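Local coordinates for beta sliding clamp (Streptococcus pneumoniae, PDB 2AWA), which forms a ring-shaped head-to-tail dimer around DNA and probably tethers DNA polymerases and other proteins to it, making them processive, at residues K155-E160 / S198-T203; S182-L187 / S208-V213; T274-N279 / D330-E335; K357-F362 / V372-D377. All coordinates share one frame; numbering follows the deposited sequence.

Interaction 1: residues K155-E160 / S198-T203; sequences KKIINE and SQKKLT
K200 lays its folded side chain over the helix turn that carries I157 and E160, fixing helix 151-161 to strand 196-203 in the central domain. This is the layered packing of the sliding-clamp fold, in which helices of this kind line the DNA channel and sheets form the outer layer. The short segments run nearly antiparallel, at 157°, with axes 8.8 Å apart. Lysine suits a buried place here because its methylenes serve as apolar filler while its amine finds a carboxylate. Its CG rests 4.2 Å from I157 CG1, the two side chains crossing at about a right angle. The chain then bends at chi2 (61°), and CD passes 3.3 Å from E160 OE1, so the carboxylate lies beside the methylenes as well as the amine. K200 NZ closes the salt bridge by donating to the syn lone pair of E160 OE1 at 2.7 Å. K156 NZ stands 4.9 Å from K200 NZ; E378 is a long, weak partner of both lysines but also lies close to the E160 carboxylate, so the cluster probably mixes attraction and repulsion. Further down the strand, the end methyl of I157, CD1, packs on L202 CD1 at 4.0 Å. S198, short enough for its hydroxyl to reach the end of the helix segment, turns OG anti to its backbone N (chi1 -162°) and donates to E160 O at 2.6 Å.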
loop_
_atom_site.group_PDB
_atom_site.type_symbol
_atom_site.label_atom_id
_atom_site.label_comp_id
_atom_site.label_asym_id
_atom_site.label_seq_id
_atom_site.Cartn_x
_atom_site.Cartn_y
_atom_site.Cartn_z
ATOM N N LYS B 155 -10.833 -23.329 -1.388
ATOM C CA LYS B 155 -10.607 -21.944 -0.929
ATOM C C LYS B 155 -11.352 -21.664 0.373
ATOM O O LYS B 155 -10.844 -20.934 1.235
ATOM C CB LYS B 155 -11.050 -20.912 -1.978
ATOM C CG LYS B 155 -10.228 -20.916 -3.280
ATOM C CD LYS B 155 -10.584 -19.728 -4.148
ATOM C CE LYS B 155 -9.751 -19.635 -5.408
ATOM N NZ LYS B 155 -9.630 -18.210 -5.839
ATOM N N LYS B 156 -12.548 -22.249 0.516
ATOM C CA LYS B 156 -13.338 -22.092 1.726
ATOM C C LYS B 156 -12.689 -22.832 2.908
ATOM O O LYS B 156 -12.577 -22.287 3.997
ATOM C CB LYS B 156 -14.780 -22.546 1.509
ATOM C CG LYS B 156 -15.664 -22.190 2.684
ATOM C CD LYS B 156 -17.167 -22.290 2.404
ATOM C CE LYS B 156 -17.929 -22.436 3.746
ATOM N NZ LYS B 156 -19.308 -21.871 3.765
ATOM N N ILE B 157 -12.247 -24.062 2.693
ATOM C CA ILE B 157 -11.478 -24.768 3.712
ATOM C C ILE B 157 -10.217 -23.999 4.115
ATOM O O ILE B 157 -9.888 -23.898 5.279
ATOM C CB ILE B 157 -11.073 -26.151 3.209
ATOM C CG1 ILE B 157 -12.215 -27.128 3.423
ATOM C CG2 ILE B 157 -9.828 -26.669 3.934
ATOM C CD1 ILE B 157 -11.996 -28.461 2.716
ATOM N N ILE B 158 -9.511 -23.473 3.127
ATOM C CA ILE B 158 -8.293 -22.749 3.379
ATOM C C ILE B 158 -8.578 -21.538 4.234
ATOM O O ILE B 158 -7.922 -21.356 5.237
ATOM C CB ILE B 158 -7.563 -22.382 2.084
ATOM C CG1 ILE B 158 -7.049 -23.655 1.409
ATOM C CG2 ILE B 158 -6.386 -21.499 2.378
ATOM C CD1 ILE B 158 -6.680 -23.502 -0.062
ATOM N N ASN B 159 -9.577 -20.734 3.894
ATOM C CA ASN B 159 -9.875 -19.539 4.706
ATOM C C ASN B 159 -10.393 -19.863 6.101
ATOM O O ASN B 159 -10.201 -19.073 7.049
ATOM C CB ASN B 159 -10.867 -18.620 3.998
ATOM C CG ASN B 159 -10.205 -17.739 3.007
ATOM O OD1 ASN B 159 -9.140 -17.170 3.283
ATOM N ND2 ASN B 159 -10.803 -17.628 1.820
ATOM N N GLU B 160 -11.056 -21.013 6.226
ATOM C CA GLU B 160 -11.509 -21.454 7.532
ATOM C C GLU B 160 -10.434 -22.102 8.441
ATOM O O GLU B 160 -10.643 -22.180 9.632
ATOM C CB GLU B 160 -12.706 -22.355 7.377
ATOM C CG GLU B 160 -13.956 -21.563 7.017
ATOM C CD GLU B 160 -15.135 -22.445 6.597
ATOM O OE1 GLU B 160 -14.913 -23.657 6.302
ATOM O OE2 GLU B 160 -16.271 -21.901 6.570
ATOM N N SER B 198 -8.495 -24.817 14.542
ATOM C CA SER B 198 -9.600 -24.770 13.603
ATOM C C SER B 198 -9.846 -26.098 12.885
ATOM O O SER B 198 -8.940 -26.735 12.373
ATOM C CB SER B 198 -9.358 -23.676 12.576
ATOM O OG SER B 198 -10.576 -23.365 11.952
ATOM N N GLN B 199 -11.107 -26.481 12.818
ATOM C CA GLN B 199 -11.477 -27.741 12.236
ATOM C C GLN B 199 -12.718 -27.577 11.373
ATOM O O GLN B 199 -13.736 -27.046 11.833
ATOM C CB GLN B 199 -11.747 -28.749 13.336
ATOM C CG GLN B 199 -12.046 -30.117 12.794
ATOM C CD GLN B 199 -12.286 -31.107 13.885
ATOM O OE1 GLN B 199 -11.425 -31.930 14.193
ATOM N NE2 GLN B 199 -13.452 -31.021 14.500
ATOM N N LYS B 200 -12.621 -28.046 10.132
ATOM C CA LYS B 200 -13.735 -28.043 9.205
ATOM C C LYS B 200 -13.899 -29.461 8.665
ATOM O O LYS B 200 -12.926 -30.089 8.265
ATOM C CB LYS B 200 -13.452 -27.056 8.069
ATOM C CG LYS B 200 -14.476 -27.031 6.931
ATOM C CD LYS B 200 -15.867 -26.632 7.407
ATOM C CE LYS B 200 -16.881 -26.570 6.241
ATOM N NZ LYS B 200 -16.464 -25.607 5.150
ATOM N N LYS B 201 -15.139 -29.943 8.647
ATOM C CA LYS B 201 -15.467 -31.281 8.166
ATOM C C LYS B 201 -16.539 -31.222 7.061
ATOM O O LYS B 201 -17.531 -30.521 7.196
ATOM C CB LYS B 201 -16.014 -32.116 9.313
ATOM C CG LYS B 201 -15.058 -32.499 10.439
ATOM C CD LYS B 201 -15.856 -33.364 11.439
ATOM C CE LYS B 201 -15.005 -34.153 12.423
ATOM N NZ LYS B 201 -15.782 -35.323 13.017
ATOM N N LEU B 202 -16.331 -31.967 5.979
ATOM C CA LEU B 202 -17.305 -32.093 4.891
ATOM C C LEU B 202 -17.553 -33.546 4.615
ATOM O O LEU B 202 -16.732 -34.383 4.976
ATOM C CB LEU B 202 -16.739 -31.551 3.596
ATOM C CG LEU B 202 -16.476 -30.072 3.531
ATOM C CD1 LEU B 202 -15.687 -29.809 2.262
ATOM C CD2 LEU B 202 -17.798 -29.294 3.566
ATOM N N THR B 203 -18.658 -33.822 3.919
ATOM C CA THR B 203 -18.849 -35.087 3.238
ATOM C C THR B 203 -18.770 -34.847 1.734
ATOM O O THR B 203 -19.522 -34.046 1.193
ATOM C CB THR B 203 -20.192 -35.702 3.579
ATOM O OG1 THR B 203 -20.276 -35.881 4.997
ATOM C CG2 THR B 203 -20.348 -37.042 2.889
#

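Interaction 2: residues S182-L187 / S208-V213; sequences SQHKEL and SDDFDV
The beta-hairpin turn between strands 176-182 and 186-192 is held at H184 by S208 and D210, on the way into strand 211-216. Within the turn K185 and E186 both face S182, a classic beta bulge. Two bonds grip the backbone of H184 from one neighbouring segment. S208 N donates to H184 O at 2.8 Å, lying in the carbonyl plane with a fairly straight N-H (162°). H184 N in turn donates to the D210 side chain, reaching the syn lone pair of OD1 at 3.0 Å by a more bent path (139°). Aspartate suits the place because its short arm brings the carboxylate beside the turn: CG is anti to its carbonyl carbon (chi1 -73°), and D210 CG comes within 3.8 Å of S182 CA. Q183 and H184 both have positive phi, consistent with a tight curl that presents the H184 amide to D210. The contact also has a CA-H...O element, H184 CA standing 3.2 Å from S208 O, and the imidazole stands oblique to that same carbonyl oxygen.

Deeper in, the chemistry becomes apolar. L187 CD1 meets F211 at the far end of its ring, 3.7 Å from CZ, as the two side chains cross. L181 packs on both, and F211 also stacks with F238. The contact is therefore polar at the solvent side and greasy beneath; the D210 carboxylate accepts the N-H of H184, which takes no part in the S182-E186 backbone pair, while L187 and F211 extend the hydrophobic layer toward the sheet edge.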
loop_
_atom_site.group_PDB
_atom_site.type_symbol
_atom_site.label_atom_id
_atom_site.label_comp_id
_atom_site.label_asym_id
_atom_site.label_seq_id
_atom_site.Cartn_x
_atom_site.Cartn_y
_atom_site.Cartn_z
ATOM N N SER B 182 -11.433 -40.064 5.343
ATOM C CA SER B 182 -11.744 -41.398 5.849
ATOM C C SER B 182 -13.088 -41.863 5.300
ATOM O O SER B 182 -13.915 -41.044 4.894
ATOM C CB SER B 182 -11.766 -41.412 7.373
ATOM O OG SER B 182 -12.791 -40.576 7.875
ATOM N N GLN B 183 -13.282 -43.179 5.269
ATOM C CA GLN B 183 -14.546 -43.789 4.846
ATOM C C GLN B 183 -14.937 -43.312 3.457
ATOM O O GLN B 183 -16.108 -43.053 3.169
ATOM C CB GLN B 183 -15.653 -43.493 5.864
ATOM C CG GLN B 183 -15.335 -43.974 7.290
ATOM C CD GLN B 183 -15.887 -43.036 8.355
ATOM O OE1 GLN B 183 -15.151 -42.225 8.947
ATOM N NE2 GLN B 183 -17.195 -43.130 8.591
ATOM N N HIS B 184 -13.919 -43.175 2.612
ATOM C CA HIS B 184 -14.055 -42.777 1.215
ATOM C C HIS B 184 -14.724 -41.416 0.929
ATOM O O HIS B 184 -14.564 -40.894 -0.164
ATOM C CB HIS B 184 -14.710 -43.909 0.433
ATOM C CG HIS B 184 -13.942 -45.196 0.503
ATOM N ND1 HIS B 184 -13.117 -45.630 -0.514
ATOM C CD2 HIS B 184 -13.852 -46.129 1.484
ATOM C CE1 HIS B 184 -12.564 -46.781 -0.169
ATOM N NE2 HIS B 184 -12.993 -47.105 1.038
ATOM N N LYS B 185 -15.435 -40.833 1.897
ATOM C CA LYS B 185 -16.096 -39.532 1.704
ATOM C C LYS B 185 -16.018 -38.526 2.866
ATOM O O LYS B 185 -16.499 -37.409 2.712
ATOM C CB LYS B 185 -17.574 -39.742 1.335
ATOM C CG LYS B 185 -18.393 -40.545 2.350
ATOM N N GLU B 186 -15.440 -38.890 4.013
ATOM C CA GLU B 186 -15.394 -37.958 5.168
ATOM C C GLU B 186 -14.092 -37.169 5.212
ATOM O O GLU B 186 -13.055 -37.716 5.535
ATOM C CB GLU B 186 -15.593 -38.703 6.498
ATOM C CG GLU B 186 -16.947 -39.422 6.622
ATOM C CD GLU B 186 -18.145 -38.469 6.514
ATOM O OE1 GLU B 186 -18.033 -37.312 7.006
ATOM O OE2 GLU B 186 -19.189 -38.882 5.939
ATOM N N LEU B 187 -14.158 -35.882 4.897
ATOM C CA LEU B 187 -12.974 -35.044 4.821
ATOM C C LEU B 187 -12.835 -34.168 6.050
ATOM O O LEU B 187 -13.706 -33.355 6.315
ATOM C CB LEU B 187 -13.050 -34.142 3.596
ATOM C CG LEU B 187 -11.745 -33.411 3.291
ATOM C CD1 LEU B 187 -10.728 -34.391 2.726
ATOM C CD2 LEU B 187 -11.992 -32.276 2.318
ATOM N N SER B 208 -13.907 -41.278 -2.873
ATOM C CA SER B 208 -12.520 -41.219 -3.321
ATOM C C SER B 208 -11.659 -42.088 -2.405
ATOM O O SER B 208 -12.068 -42.452 -1.299
ATOM C CB SER B 208 -12.046 -39.755 -3.316
ATOM O OG SER B 208 -10.695 -39.592 -3.736
ATOM N N ASP B 209 -10.468 -42.440 -2.878
ATOM C CA ASP B 209 -9.525 -43.218 -2.073
ATOM C C ASP B 209 -8.997 -42.375 -0.911
ATOM O O ASP B 209 -8.742 -41.173 -1.072
ATOM C CB ASP B 209 -8.367 -43.716 -2.943
ATOM N N ASP B 210 -8.845 -43.001 0.253
ATOM C CA ASP B 210 -8.427 -42.289 1.481
ATOM C C ASP B 210 -7.002 -41.729 1.437
ATOM O O ASP B 210 -6.135 -42.288 0.798
ATOM C CB ASP B 210 -8.565 -43.193 2.716
ATOM C CG ASP B 210 -10.024 -43.415 3.134
ATOM O OD1 ASP B 210 -10.916 -42.682 2.640
ATOM O OD2 ASP B 210 -10.276 -44.324 3.969
ATOM N N PHE B 211 -6.774 -40.609 2.127
ATOM C CA PHE B 211 -5.429 -40.061 2.272
ATOM C C PHE B 211 -5.278 -39.386 3.612
ATOM O O PHE B 211 -6.263 -39.166 4.317
ATOM C CB PHE B 211 -5.112 -39.074 1.154
ATOM C CG PHE B 211 -6.124 -38.003 1.008
ATOM C CD1 PHE B 211 -6.067 -36.853 1.793
ATOM C CD2 PHE B 211 -7.151 -38.129 0.097
ATOM C CE1 PHE B 211 -7.028 -35.860 1.653
ATOM C CE2 PHE B 211 -8.118 -37.127 -0.034
ATOM C CZ PHE B 211 -8.055 -36.004 0.743
ATOM N N ASP B 212 -4.037 -39.047 3.950
ATOM C CA ASP B 212 -3.727 -38.377 5.207
ATOM C C ASP B 212 -2.465 -37.558 4.979
ATOM O O ASP B 212 -1.376 -38.093 4.941
ATOM C CB ASP B 212 -3.525 -39.426 6.316
ATOM C CG ASP B 212 -3.474 -38.814 7.724
ATOM O OD1 ASP B 212 -2.947 -37.696 7.896
ATOM O OD2 ASP B 212 -3.967 -39.478 8.668
ATOM N N VAL B 213 -2.615 -36.256 4.800
ATOM C CA VAL B 213 -1.479 -35.409 4.454
ATOM C C VAL B 213 -1.453 -34.151 5.311
ATOM O O VAL B 213 -2.445 -33.788 5.944
ATOM C CB VAL B 213 -1.491 -35.040 2.951
ATOM C CG1 VAL B 213 -1.408 -36.312 2.088
ATOM C CG2 VAL B 213 -2.735 -34.260 2.585
#

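Interaction 3: residues T274-N279 / D330-E335; sequences TTITFN and DQVTGE
T277 O is gripped by two successive backbone amides: D330 N donates at 2.9 Å, almost along the C=O axis, and Q331 N adds a weak bond at 3.5 Å. Such sharing marks a classic beta bulge, with D330 and Q331 together facing T277. The return bond, T277 N to Q331 O, is 2.9 Å long and lies in the carbonyl plane. D330 CB also rests 3.3 Å from T277 O, so the aspartate's first carbon packs on the strand it bonds to.

The bulge belongs to the antiparallel ladder of strands 274-279 and 331-334, the latter being the outermost strand within this chain of the sheet that spans the central and C-terminal domains. Threonines suit one face, being beta-branched yet able to hydrogen-bond. T275 OG1 and T333 OG1 approach to 2.5 Å, a length so short that its exact value is doubtful, and either hydroxyl could be the donor; each lies between its own backbone N and carbonyl carbon (chi1 77° and 63°). A water carries the polar row onward, bonding to T275 OG1, T277 OG1 and Q331 NE2; T277 OG1 also bonds to T359 OG1 on the next strand. The opposite face is apolar. I276 and V332 lie side by side, pointing the same way, with their CG2 methyls 4.1 Å apart, and V311 and I306 touch both. Beyond G334, T274 OG1 donates to E335 O at 2.7 Å, the hydroxyl tilted 29° from the carbonyl plane.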
loop_
_atom_site.group_PDB
_atom_site.type_symbol
_atom_site.label_atom_id
_atom_site.label_comp_id
_atom_site.label_asym_id
_atom_site.label_seq_id
_atom_site.Cartn_x
_atom_site.Cartn_y
_atom_site.Cartn_z
ATOM N N THR B 274 -21.338 -22.592 30.375
ATOM C CA THR B 274 -21.783 -21.301 29.886
ATOM C C THR B 274 -21.762 -21.312 28.368
ATOM O O THR B 274 -20.827 -21.836 27.770
ATOM C CB THR B 274 -20.833 -20.191 30.374
ATOM O OG1 THR B 274 -20.900 -20.101 31.795
ATOM C CG2 THR B 274 -21.199 -18.843 29.778
ATOM N N THR B 275 -22.792 -20.743 27.750
ATOM C CA THR B 275 -22.732 -20.395 26.336
ATOM C C THR B 275 -23.175 -18.932 26.132
ATOM O O THR B 275 -23.911 -18.376 26.954
ATOM C CB THR B 275 -23.587 -21.310 25.479
ATOM O OG1 THR B 275 -24.960 -20.944 25.624
ATOM C CG2 THR B 275 -23.383 -22.772 25.869
ATOM N N ILE B 276 -22.695 -18.311 25.058
ATOM C CA ILE B 276 -23.126 -16.980 24.670
ATOM C C ILE B 276 -23.276 -16.919 23.161
ATOM O O ILE B 276 -22.449 -17.456 22.429
ATOM C CB ILE B 276 -22.122 -15.908 25.072
ATOM C CG1 ILE B 276 -21.877 -15.958 26.575
ATOM C CG2 ILE B 276 -22.671 -14.547 24.706
ATOM C CD1 ILE B 276 -20.742 -15.098 27.045
ATOM N N THR B 277 -24.320 -16.253 22.685
ATOM C CA THR B 277 -24.530 -16.159 21.254
ATOM C C THR B 277 -24.484 -14.703 20.823
ATOM O O THR B 277 -25.280 -13.871 21.262
ATOM C CB THR B 277 -25.815 -16.877 20.827
ATOM O OG1 THR B 277 -25.750 -18.244 21.268
ATOM C CG2 THR B 277 -25.935 -16.878 19.323
ATOM N N PHE B 278 -23.521 -14.410 19.964
ATOM C CA PHE B 278 -23.155 -13.045 19.650
ATOM C C PHE B 278 -23.404 -12.747 18.202
ATOM O O PHE B 278 -23.355 -13.643 17.364
ATOM C CB PHE B 278 -21.667 -12.859 19.831
ATOM C CG PHE B 278 -21.208 -12.734 21.242
ATOM C CD1 PHE B 278 -21.282 -11.509 21.906
ATOM C CD2 PHE B 278 -20.563 -13.803 21.869
ATOM C CE1 PHE B 278 -20.774 -11.369 23.224
ATOM C CE2 PHE B 278 -20.059 -13.675 23.161
ATOM C CZ PHE B 278 -20.180 -12.462 23.844
ATOM N N ASN B 279 -23.633 -11.472 17.911
ATOM C CA ASN B 279 -23.500 -10.952 16.563
ATOM C C ASN B 279 -21.991 -10.879 16.225
ATOM O O ASN B 279 -21.192 -10.251 16.961
ATOM C CB ASN B 279 -24.157 -9.571 16.442
ATOM C CG ASN B 279 -23.981 -8.971 15.064
ATOM O OD1 ASN B 279 -22.988 -8.310 14.797
ATOM N ND2 ASN B 279 -24.935 -9.220 14.172
ATOM N N ASP B 330 -27.311 -11.872 21.791
ATOM C CA ASP B 330 -28.557 -12.539 21.440
ATOM C C ASP B 330 -29.023 -13.375 22.634
ATOM O O ASP B 330 -30.197 -13.367 22.969
ATOM C CB ASP B 330 -28.373 -13.413 20.177
ATOM C CG ASP B 330 -29.653 -14.139 19.751
ATOM O OD1 ASP B 330 -30.691 -13.466 19.559
ATOM O OD2 ASP B 330 -29.628 -15.387 19.588
ATOM N N GLN B 331 -28.104 -14.059 23.303
ATOM C CA GLN B 331 -28.476 -15.042 24.328
ATOM C C GLN B 331 -27.316 -15.383 25.252
ATOM O O GLN B 331 -26.206 -15.595 24.780
ATOM C CB GLN B 331 -28.953 -16.333 23.651
ATOM C CG GLN B 331 -29.337 -17.444 24.630
ATOM C CD GLN B 331 -30.077 -18.599 23.965
ATOM O OE1 GLN B 331 -31.302 -18.689 24.049
ATOM N NE2 GLN B 331 -29.334 -19.485 23.302
ATOM N N VAL B 332 -27.570 -15.449 26.554
ATOM C CA VAL B 332 -26.580 -15.955 27.499
ATOM C C VAL B 332 -27.211 -17.023 28.356
ATOM O O VAL B 332 -28.222 -16.771 29.002
ATOM C CB VAL B 332 -26.056 -14.867 28.430
ATOM C CG1 VAL B 332 -25.057 -15.451 29.427
ATOM C CG2 VAL B 332 -25.419 -13.756 27.630
ATOM N N THR B 333 -26.623 -18.215 28.351
ATOM C CA THR B 333 -27.071 -19.306 29.201
ATOM C C THR B 333 -25.949 -19.726 30.121
ATOM O O THR B 333 -24.778 -19.451 29.865
ATOM C CB THR B 333 -27.440 -20.572 28.396
ATOM O OG1 THR B 333 -26.274 -21.064 27.727
ATOM C CG2 THR B 333 -28.558 -20.305 27.390
ATOM N N GLY B 334 -26.319 -20.433 31.179
ATOM C CA GLY B 334 -25.353 -21.081 32.043
ATOM C C GLY B 334 -25.001 -20.203 33.211
ATOM O O GLY B 334 -25.817 -19.405 33.656
ATOM N N GLU B 335 -23.775 -20.331 33.695
ATOM C CA GLU B 335 -23.392 -19.665 34.923
ATOM C C GLU B 335 -22.432 -18.535 34.657
ATOM O O GLU B 335 -21.921 -18.383 33.556
ATOM C CB GLU B 335 -22.828 -20.663 35.939
ATOM C CG GLU B 335 -21.704 -21.553 35.433
ATOM C CD GLU B 335 -21.288 -22.596 36.467
ATOM O OE1 GLU B 335 -22.106 -22.898 37.383
ATOM O OE2 GLU B 335 -20.142 -23.107 36.356
HETATM O O HOH W 1 -26.480 -18.824 23.845
#

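Interaction 4: residues K357-F362 / V372-D377; sequences KVTISF and VPADTD
T359 CB sits 4.0 Å from V372 CG2, the methyl of its partner across the antiparallel hairpin of strands 357-362 and 369-373. From there OG1, anti to the carbonyl carbon (chi1 -66°), runs beside A374 and meets its CB at 3.5 Å; the hydroxyl's polar partner is T277 OG1 on the adjoining strand. A branched residue that is apolar at CB and polar at one tip can thus serve both neighbours of its strand.

T359 and V372 form a hydrogen-bonded pair: T359 N donates to V372 O at 2.9 Å, and V372 N returns a bond to T359 O at 3.0 Å. Next comes the non-hydrogen-bonded pair of V358 and P373, a place where proline fits because the ladder needs no N-H from it. V358 CG2 packs at 3.3 Å on V372 O. At A374 the small CB lies 3.8 Å from K357 CB.

A374 N still donates to K357 O with a nearly straight N-H (175°), although it stands 52° out of the carbonyl plane. S355 OG also bonds to that oxygen, so K357 O is a shared acceptor: one carbonyl holds both A374 and a residue leading into strand 357-362.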
loop_
_atom_site.group_PDB
_atom_site.type_symbol
_atom_site.label_atom_id
_atom_site.label_comp_id
_atom_site.label_asym_id
_atom_site.label_seq_id
_atom_site.Cartn_x
_atom_site.Cartn_y
_atom_site.Cartn_z
ATOM N N LYS B 357 -24.161 -14.810 13.117
ATOM C CA LYS B 357 -24.093 -15.010 14.552
ATOM C C LYS B 357 -23.119 -16.111 14.902
ATOM O O LYS B 357 -22.788 -16.940 14.059
ATOM C CB LYS B 357 -25.480 -15.330 15.122
ATOM C CG LYS B 357 -26.215 -14.128 15.705
ATOM C CD LYS B 357 -27.693 -14.439 16.045
ATOM C CE LYS B 357 -28.662 -13.897 14.980
ATOM N NZ LYS B 357 -30.096 -13.984 15.393
ATOM N N VAL B 358 -22.633 -16.072 16.143
ATOM C CA VAL B 358 -21.642 -17.028 16.624
ATOM C C VAL B 358 -22.003 -17.500 18.023
ATOM O O VAL B 358 -22.303 -16.699 18.909
ATOM C CB VAL B 358 -20.201 -16.445 16.616
ATOM C CG1 VAL B 358 -20.066 -15.230 17.544
ATOM C CG2 VAL B 358 -19.174 -17.514 16.994
ATOM N N THR B 359 -21.995 -18.812 18.212
ATOM C CA THR B 359 -22.167 -19.360 19.540
ATOM C C THR B 359 -20.831 -19.773 20.126
ATOM O O THR B 359 -20.161 -20.629 19.574
ATOM C CB THR B 359 -23.096 -20.533 19.512
ATOM O OG1 THR B 359 -24.388 -20.051 19.147
ATOM C CG2 THR B 359 -23.174 -21.180 20.880
ATOM N N ILE B 360 -20.467 -19.162 21.249
ATOM C CA ILE B 360 -19.251 -19.507 21.984
ATOM C C ILE B 360 -19.600 -20.236 23.272
ATOM O O ILE B 360 -20.433 -19.784 24.027
ATOM C CB ILE B 360 -18.437 -18.250 22.352
ATOM C CG1 ILE B 360 -18.246 -17.352 21.131
ATOM C CG2 ILE B 360 -17.086 -18.643 22.919
ATOM C CD1 ILE B 360 -17.486 -16.043 21.437
ATOM N N SER B 361 -18.933 -21.351 23.530
ATOM C CA SER B 361 -19.256 -22.195 24.667
ATOM C C SER B 361 -18.032 -22.401 25.539
ATOM O O SER B 361 -16.936 -22.633 25.028
ATOM C CB SER B 361 -19.782 -23.535 24.173
ATOM O OG SER B 361 -20.815 -23.335 23.239
ATOM N N PHE B 362 -18.231 -22.350 26.852
ATOM C CA PHE B 362 -17.133 -22.292 27.802
ATOM C C PHE B 362 -17.242 -23.384 28.842
ATOM O O PHE B 362 -18.312 -23.941 29.059
ATOM C CB PHE B 362 -17.170 -20.980 28.581
ATOM C CG PHE B 362 -17.019 -19.754 27.759
ATOM C CD1 PHE B 362 -15.775 -19.298 27.397
ATOM C CD2 PHE B 362 -18.120 -18.996 27.422
ATOM C CE1 PHE B 362 -15.634 -18.117 26.684
ATOM C CE2 PHE B 362 -17.982 -17.834 26.711
ATOM C CZ PHE B 362 -16.736 -17.397 26.340
ATOM N N VAL B 372 -18.625 -21.790 17.281
ATOM C CA VAL B 372 -19.253 -22.296 16.051
ATOM C C VAL B 372 -20.155 -21.227 15.444
ATOM O O VAL B 372 -20.640 -20.346 16.154
ATOM C CB VAL B 372 -20.129 -23.567 16.298
ATOM C CG1 VAL B 372 -19.307 -24.683 16.929
ATOM C CG2 VAL B 372 -21.310 -23.241 17.181
ATOM N N PRO B 373 -20.383 -21.301 14.130
ATOM C CA PRO B 373 -21.415 -20.456 13.564
ATOM C C PRO B 373 -22.779 -20.908 14.048
ATOM O O PRO B 373 -23.072 -22.111 14.078
ATOM C CB PRO B 373 -21.265 -20.644 12.050
ATOM C CG PRO B 373 -20.477 -21.870 11.867
ATOM C CD PRO B 373 -19.702 -22.119 13.118
ATOM N N ALA B 374 -23.594 -19.935 14.444
ATOM C CA ALA B 374 -24.915 -20.210 14.997
ATOM C C ALA B 374 -25.943 -20.416 13.894
ATOM O O ALA B 374 -25.907 -19.740 12.850
ATOM C CB ALA B 374 -25.345 -19.083 15.915
ATOM N N ASP B 375 -26.859 -21.351 14.153
ATOM C CA ASP B 375 -27.990 -21.645 13.271
ATOM C C ASP B 375 -27.538 -22.090 11.865
ATOM O O ASP B 375 -27.909 -21.473 10.867
ATOM C CB ASP B 375 -28.940 -20.430 13.204
ATOM N N THR B 376 -26.752 -23.164 11.792
ATOM C CA THR B 376 -26.176 -23.609 10.517
ATOM C C THR B 376 -25.871 -25.115 10.464
ATOM O O THR B 376 -25.561 -25.736 11.488
ATOM C CB THR B 376 -24.882 -22.827 10.218
ATOM O OG1 THR B 376 -24.433 -23.108 8.889
ATOM C CG2 THR B 376 -23.787 -23.204 11.196
ATOM N N ASP B 377 -25.947 -25.686 9.256
ATOM C CA ASP B 377 -25.592 -27.103 9.011
ATOM C C ASP B 377 -24.079 -27.361 9.117
ATOM O O ASP B 377 -23.646 -28.477 9.399
ATOM C CB ASP B 377 -26.094 -27.553 7.630
#

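From the N terminus, helix segment 155-160 comes first, but its partner 198-203 arrives only after 182-187 has passed, and 208-213 follows. Interactions 1 and 2 therefore cross, closing loops of 37 and 20 residues, and they touch where strands 186-192 and 196-203 lie side by side in the central domain. Interaction 3 then closes a 50-residue excursion in the C-terminal domain, and interaction 4, in series after it, closes a hairpin with 9 residues between its segments. These two touch through neighbouring strands 274-279 and 357-362. Strand 379-384, between 196-203 and 369-373, completes one sheet reached by all four contacts and joining the two domains.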